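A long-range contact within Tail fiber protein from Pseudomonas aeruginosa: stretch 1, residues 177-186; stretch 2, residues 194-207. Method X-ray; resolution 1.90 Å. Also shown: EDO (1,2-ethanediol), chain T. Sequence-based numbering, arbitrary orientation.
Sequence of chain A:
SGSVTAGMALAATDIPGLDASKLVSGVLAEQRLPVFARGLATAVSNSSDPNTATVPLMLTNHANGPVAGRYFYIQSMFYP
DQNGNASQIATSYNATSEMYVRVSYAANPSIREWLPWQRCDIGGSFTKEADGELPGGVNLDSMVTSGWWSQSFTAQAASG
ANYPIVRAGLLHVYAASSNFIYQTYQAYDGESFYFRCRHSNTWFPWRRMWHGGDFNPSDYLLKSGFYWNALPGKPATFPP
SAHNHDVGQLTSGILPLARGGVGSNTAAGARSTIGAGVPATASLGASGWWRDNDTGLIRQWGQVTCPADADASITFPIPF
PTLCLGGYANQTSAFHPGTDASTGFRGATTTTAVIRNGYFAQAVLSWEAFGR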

# COMPACT_ATOMS: atom_id res chain seq x y z
N SER A 177 42.52 -3.47 -7.84
CA SER A 177 43.54 -4.49 -8.03
C SER A 177 42.96 -5.54 -8.97
O SER A 177 41.77 -5.52 -9.30
CB SER A 177 43.97 -5.11 -6.71
OG SER A 177 42.94 -5.94 -6.22
N SER A 178 43.81 -6.48 -9.36
CA SER A 178 43.37 -7.53 -10.27
C SER A 178 42.19 -8.31 -9.70
O SER A 178 41.32 -8.76 -10.45
CB SER A 178 44.56 -8.46 -10.57
OG SER A 178 45.12 -8.94 -9.35
N ASN A 179 42.13 -8.49 -8.38
CA ASN A 179 41.03 -9.25 -7.80
C ASN A 179 39.88 -8.40 -7.31
O ASN A 179 38.98 -8.95 -6.69
CB ASN A 179 41.55 -10.12 -6.65
CG ASN A 179 42.26 -11.37 -7.15
OD1 ASN A 179 42.12 -11.73 -8.33
ND2 ASN A 179 42.99 -12.01 -6.29
N PHE A 180 39.90 -7.09 -7.56
CA PHE A 180 38.81 -6.19 -7.18
C PHE A 180 38.75 -5.06 -8.22
O PHE A 180 39.45 -4.05 -8.10
CB PHE A 180 39.00 -5.64 -5.78
CG PHE A 180 38.97 -6.66 -4.69
CD1 PHE A 180 40.14 -7.32 -4.30
CD2 PHE A 180 37.78 -6.94 -4.02
CE1 PHE A 180 40.11 -8.26 -3.28
CE2 PHE A 180 37.75 -7.85 -3.01
CZ PHE A 180 38.93 -8.52 -2.64
N ILE A 181 37.93 -5.27 -9.25
CA ILE A 181 37.69 -4.29 -10.29
C ILE A 181 36.27 -3.78 -10.08
O ILE A 181 35.31 -4.53 -10.25
CB ILE A 181 37.81 -4.86 -11.71
CG1 ILE A 181 39.14 -5.56 -11.96
CG2 ILE A 181 37.56 -3.74 -12.75
CD1 ILE A 181 40.33 -4.67 -11.93
N TYR A 182 36.13 -2.52 -9.69
CA TYR A 182 34.80 -1.93 -9.43
C TYR A 182 34.35 -1.14 -10.67
O TYR A 182 35.17 -0.49 -11.33
CB TYR A 182 34.87 -1.02 -8.21
CG TYR A 182 35.15 -1.74 -6.92
CD1 TYR A 182 36.44 -2.05 -6.51
CD2 TYR A 182 34.10 -2.12 -6.09
CE1 TYR A 182 36.68 -2.72 -5.34
CE2 TYR A 182 34.34 -2.77 -4.89
CZ TYR A 182 35.61 -3.09 -4.54
OH TYR A 182 35.86 -3.75 -3.35
N GLN A 183 33.05 -1.20 -10.95
CA GLN A 183 32.43 -0.39 -11.99
C GLN A 183 31.15 0.26 -11.45
O GLN A 183 30.44 -0.32 -10.64
CB GLN A 183 32.08 -1.23 -13.24
CG GLN A 183 33.26 -1.94 -13.88
CD GLN A 183 32.88 -2.71 -15.11
OE1 GLN A 183 31.77 -3.27 -15.18
NE2 GLN A 183 33.79 -2.75 -16.10
N THR A 184 30.85 1.43 -11.98
CA THR A 184 29.55 2.07 -11.84
C THR A 184 29.07 2.53 -13.22
O THR A 184 29.87 2.75 -14.13
CB THR A 184 29.56 3.30 -10.92
OG1 THR A 184 30.30 4.37 -11.55
CG2 THR A 184 30.15 2.94 -9.61
N TYR A 185 27.74 2.63 -13.36
CA TYR A 185 27.10 3.02 -14.62
C TYR A 185 25.94 3.93 -14.29
O TYR A 185 25.04 3.54 -13.53
CB TYR A 185 26.60 1.82 -15.40
CG TYR A 185 26.31 2.08 -16.87
CD1 TYR A 185 27.37 2.17 -17.79
CD2 TYR A 185 25.03 2.28 -17.34
CE1 TYR A 185 27.14 2.41 -19.14
CE2 TYR A 185 24.78 2.52 -18.72
CZ TYR A 185 25.88 2.58 -19.60
OH TYR A 185 25.72 2.83 -20.94
N GLN A 186 25.96 5.11 -14.85
CA GLN A 186 24.91 6.11 -14.68
C GLN A 186 24.19 6.28 -16.01
O GLN A 186 24.78 6.77 -16.99
CB GLN A 186 25.51 7.42 -14.17
CG GLN A 186 24.50 8.56 -14.02
CD GLN A 186 25.14 9.86 -13.56
OE1 GLN A 186 26.31 9.91 -13.15
NE2 GLN A 186 24.37 10.92 -13.62
N TYR A 194 23.96 2.17 -11.32
CA TYR A 194 24.28 0.77 -11.08
C TYR A 194 25.72 0.59 -10.62
O TYR A 194 26.59 1.37 -11.02
CB TYR A 194 24.14 -0.07 -12.35
CG TYR A 194 22.72 -0.14 -12.90
CD1 TYR A 194 22.18 0.90 -13.66
CD2 TYR A 194 21.96 -1.24 -12.69
CE1 TYR A 194 20.93 0.83 -14.15
CE2 TYR A 194 20.69 -1.33 -13.20
CZ TYR A 194 20.17 -0.30 -13.92
OH TYR A 194 18.89 -0.39 -14.44
N PHE A 195 25.97 -0.49 -9.87
CA PHE A 195 27.35 -0.78 -9.50
C PHE A 195 27.60 -2.29 -9.42
O PHE A 195 26.70 -3.09 -9.15
CB PHE A 195 27.72 -0.05 -8.19
CG PHE A 195 26.85 -0.37 -7.05
CD1 PHE A 195 25.66 0.32 -6.85
CD2 PHE A 195 27.20 -1.38 -6.15
CE1 PHE A 195 24.82 -0.02 -5.76
CE2 PHE A 195 26.39 -1.70 -5.07
CZ PHE A 195 25.19 -1.03 -4.88
N ARG A 196 28.85 -2.68 -9.67
CA ARG A 196 29.25 -4.07 -9.53
C ARG A 196 30.76 -4.12 -9.36
O ARG A 196 31.48 -3.12 -9.48
CB ARG A 196 28.80 -4.92 -10.73
CG ARG A 196 29.63 -4.72 -12.00
CD ARG A 196 29.23 -5.64 -13.15
NE ARG A 196 30.06 -5.37 -14.34
CZ ARG A 196 30.27 -6.22 -15.33
NH1 ARG A 196 29.71 -7.43 -15.32
NH2 ARG A 196 31.06 -5.87 -16.35
N CYS A 197 31.25 -5.33 -9.09
CA CYS A 197 32.67 -5.60 -8.87
C CYS A 197 33.06 -6.96 -9.44
O CYS A 197 32.36 -7.96 -9.20
CB CYS A 197 33.00 -5.59 -7.37
SG CYS A 197 34.74 -5.87 -6.93
N ARG A 198 34.21 -6.99 -10.12
CA ARG A 198 34.84 -8.26 -10.49
C ARG A 198 35.72 -8.72 -9.35
O ARG A 198 36.76 -8.09 -9.05
CB ARG A 198 35.64 -8.15 -11.77
CG ARG A 198 36.02 -9.55 -12.31
CD ARG A 198 36.97 -9.46 -13.46
NE ARG A 198 38.32 -9.19 -13.00
CZ ARG A 198 39.36 -9.01 -13.81
NH1 ARG A 198 39.20 -9.07 -15.11
NH2 ARG A 198 40.54 -8.75 -13.30
N HIS A 199 35.33 -9.81 -8.71
CA HIS A 199 36.04 -10.31 -7.53
C HIS A 199 36.72 -11.62 -7.91
O HIS A 199 36.05 -12.56 -8.32
CB HIS A 199 35.11 -10.52 -6.35
CG HIS A 199 35.78 -11.16 -5.18
ND1 HIS A 199 35.33 -12.31 -4.58
CD2 HIS A 199 36.93 -10.83 -4.54
CE1 HIS A 199 36.14 -12.64 -3.59
NE2 HIS A 199 37.12 -11.75 -3.54
N SER A 200 38.05 -11.66 -7.80
CA SER A 200 38.85 -12.82 -8.21
C SER A 200 38.38 -13.36 -9.54
O SER A 200 38.12 -14.55 -9.72
CB SER A 200 38.84 -13.89 -7.13
OG SER A 200 39.64 -13.48 -6.03
N ASN A 201 38.23 -12.44 -10.48
CA ASN A 201 37.96 -12.69 -11.89
C ASN A 201 36.53 -13.14 -12.18
O ASN A 201 36.24 -13.50 -13.32
CB ASN A 201 38.96 -13.72 -12.46
CG ASN A 201 40.42 -13.22 -12.36
OD1 ASN A 201 40.80 -12.27 -13.02
ND2 ASN A 201 41.23 -13.90 -11.53
N THR A 202 35.62 -13.08 -11.21
CA THR A 202 34.21 -13.37 -11.45
C THR A 202 33.37 -12.13 -11.11
O THR A 202 33.48 -11.61 -10.02
CB THR A 202 33.74 -14.55 -10.60
OG1 THR A 202 34.50 -15.72 -10.96
CG2 THR A 202 32.26 -14.83 -10.82
N TRP A 203 32.54 -11.70 -12.05
CA TRP A 203 31.73 -10.51 -11.83
C TRP A 203 30.51 -10.82 -10.97
O TRP A 203 29.75 -11.75 -11.26
CB TRP A 203 31.28 -9.91 -13.15
CG TRP A 203 32.39 -9.35 -13.96
CD1 TRP A 203 33.10 -10.02 -14.92
CD2 TRP A 203 32.91 -8.02 -13.92
NE1 TRP A 203 34.06 -9.19 -15.47
CE2 TRP A 203 33.95 -7.95 -14.88
CE3 TRP A 203 32.60 -6.86 -13.18
CZ2 TRP A 203 34.69 -6.79 -15.11
CZ3 TRP A 203 33.37 -5.69 -13.40
CH2 TRP A 203 34.38 -5.68 -14.35
N PHE A 204 30.33 -10.05 -9.91
CA PHE A 204 29.07 -10.00 -9.19
C PHE A 204 28.00 -9.37 -10.06
O PHE A 204 28.31 -8.60 -10.97
CB PHE A 204 29.22 -9.20 -7.90
CG PHE A 204 29.78 -9.99 -6.76
CD1 PHE A 204 28.95 -10.83 -6.03
CD2 PHE A 204 31.10 -9.87 -6.39
CE1 PHE A 204 29.44 -11.56 -4.96
CE2 PHE A 204 31.59 -10.60 -5.32
CZ PHE A 204 30.76 -11.45 -4.61
N PRO A 205 26.72 -9.66 -9.77
CA PRO A 205 25.62 -9.02 -10.51
C PRO A 205 25.59 -7.54 -10.30
O PRO A 205 25.97 -7.04 -9.24
CB PRO A 205 24.35 -9.67 -9.93
CG PRO A 205 24.82 -10.90 -9.22
CD PRO A 205 26.22 -10.58 -8.74
N TRP A 206 25.10 -6.81 -11.32
CA TRP A 206 24.86 -5.38 -11.13
C TRP A 206 23.83 -5.18 -10.02
O TRP A 206 22.87 -5.95 -9.91
CB TRP A 206 24.38 -4.75 -12.42
CG TRP A 206 25.39 -4.59 -13.51
CD1 TRP A 206 25.55 -5.37 -14.63
CD2 TRP A 206 26.35 -3.52 -13.63
NE1 TRP A 206 26.58 -4.87 -15.41
CE2 TRP A 206 27.07 -3.73 -14.82
CE3 TRP A 206 26.69 -2.44 -12.81
CZ2 TRP A 206 28.12 -2.89 -15.22
CZ3 TRP A 206 27.71 -1.59 -13.20
CH2 TRP A 206 28.42 -1.82 -14.39
N ARG A 207 24.07 -4.17 -9.18
CA ARG A 207 23.09 -3.68 -8.23
C ARG A 207 22.45 -2.42 -8.81
O ARG A 207 23.15 -1.54 -9.35
CB ARG A 207 23.74 -3.37 -6.89
CG ARG A 207 24.37 -4.56 -6.23
CD ARG A 207 23.38 -5.70 -6.05
NE ARG A 207 23.56 -6.35 -4.76
CZ ARG A 207 22.98 -7.49 -4.41
NH1 ARG A 207 22.19 -8.12 -5.27
NH2 ARG A 207 23.20 -8.00 -3.20
C1 EDO T . 37.15 -10.49 -0.24
O1 EDO T . 37.51 -11.78 -0.73
C2 EDO T . 36.41 -10.67 1.09
O2 EDO T . 37.38 -10.83 2.13
O HOH W 1 38.74 -9.55 -10.29
O HOH W 2 43.77 -12.54 -10.13

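The contact is built first from backbone. Strand 180-186 and strand 194-199 run antiparallel, their N-to-C directions 163° apart, with Ile181 opposite Arg198, Gln183 opposite Arg196 and Tyr185 opposite Tyr194 as the hydrogen-bonded pairs. Each closes a two-bond ring: Ile181 N to Arg198 O is 3.1 Å and Arg198 N to Ile181 O 2.7 Å; Gln183 N to Arg196 O is 2.9 Å and Arg196 N to Gln183 O 3.0 Å; Tyr185 N to Tyr194 O is 2.9 Å and Tyr194 N to Tyr185 O 2.8 Å. Between these rings the non-hydrogen-bonded pairs bring CA hydrogens toward carbonyls, as in Thr184 CA to Tyr194 O at 3.2 Å. The ladder gains one more bond beyond the paired strands, Ser200 N to Asn179 O at 3.1 Å, where the type I' turn from His199 to Thr202 begins.

Alternation then sorts the side chains. Ile181, Gln183, Tyr185, Tyr194, Arg196 and Arg198 share one face, and its polar chemistry pairs arginines with carbonyl oxygens. Gln183 OE1 accepts from Arg196 NE at 2.8 Å and from Arg196 NH2 at 2.9 Å, lying near the guanidinium plane, where the N-H groups point. Arg198 NH2 donates to Ser178 O at 3.0 Å, again at the guanidinium edge, while Ile181 CG1 lies over the flat face, 3.7 Å from Arg198 NH2.

Two tryptophans beyond the paired strand extend the apolar cover on this side: Trp203 CH2 comes within 4.1 Å of Ile181 CG2, and Trp206 CH2 within 4.2 Å of Tyr185 CB.

On the face of Phe180, Tyr182 and Thr184, the key partner is Cys197. Its SG sits 3.7 Å from Tyr182 CE2, almost straight over the ring, 11° off the normal, so the polarizable sulfur meets the pi cloud. The same SG is 4.3 Å from Phe180 CD2, making a small side chain serve two aromatic neighbours. Phe180 also meets His199 obliquely, with planes at 44° and CE2 3.4 Å from His199 CD2. An ethanediol, probably from the crystallisation liquor, makes a weak hydrogen bond from His199 NE2 to its O1 at 2.8 Å.

Water stitches the turn end. Water 1 donates to Ser178 O at 2.7 Å and accepts from Arg198 NE and Asn201 N, at 2.8 and 2.9 Å from its O. Water 2 bridges side chains that do not bond directly, its O lying 2.6 Å from Asn179 OD1 and 3.2 Å from Asn201 ND2.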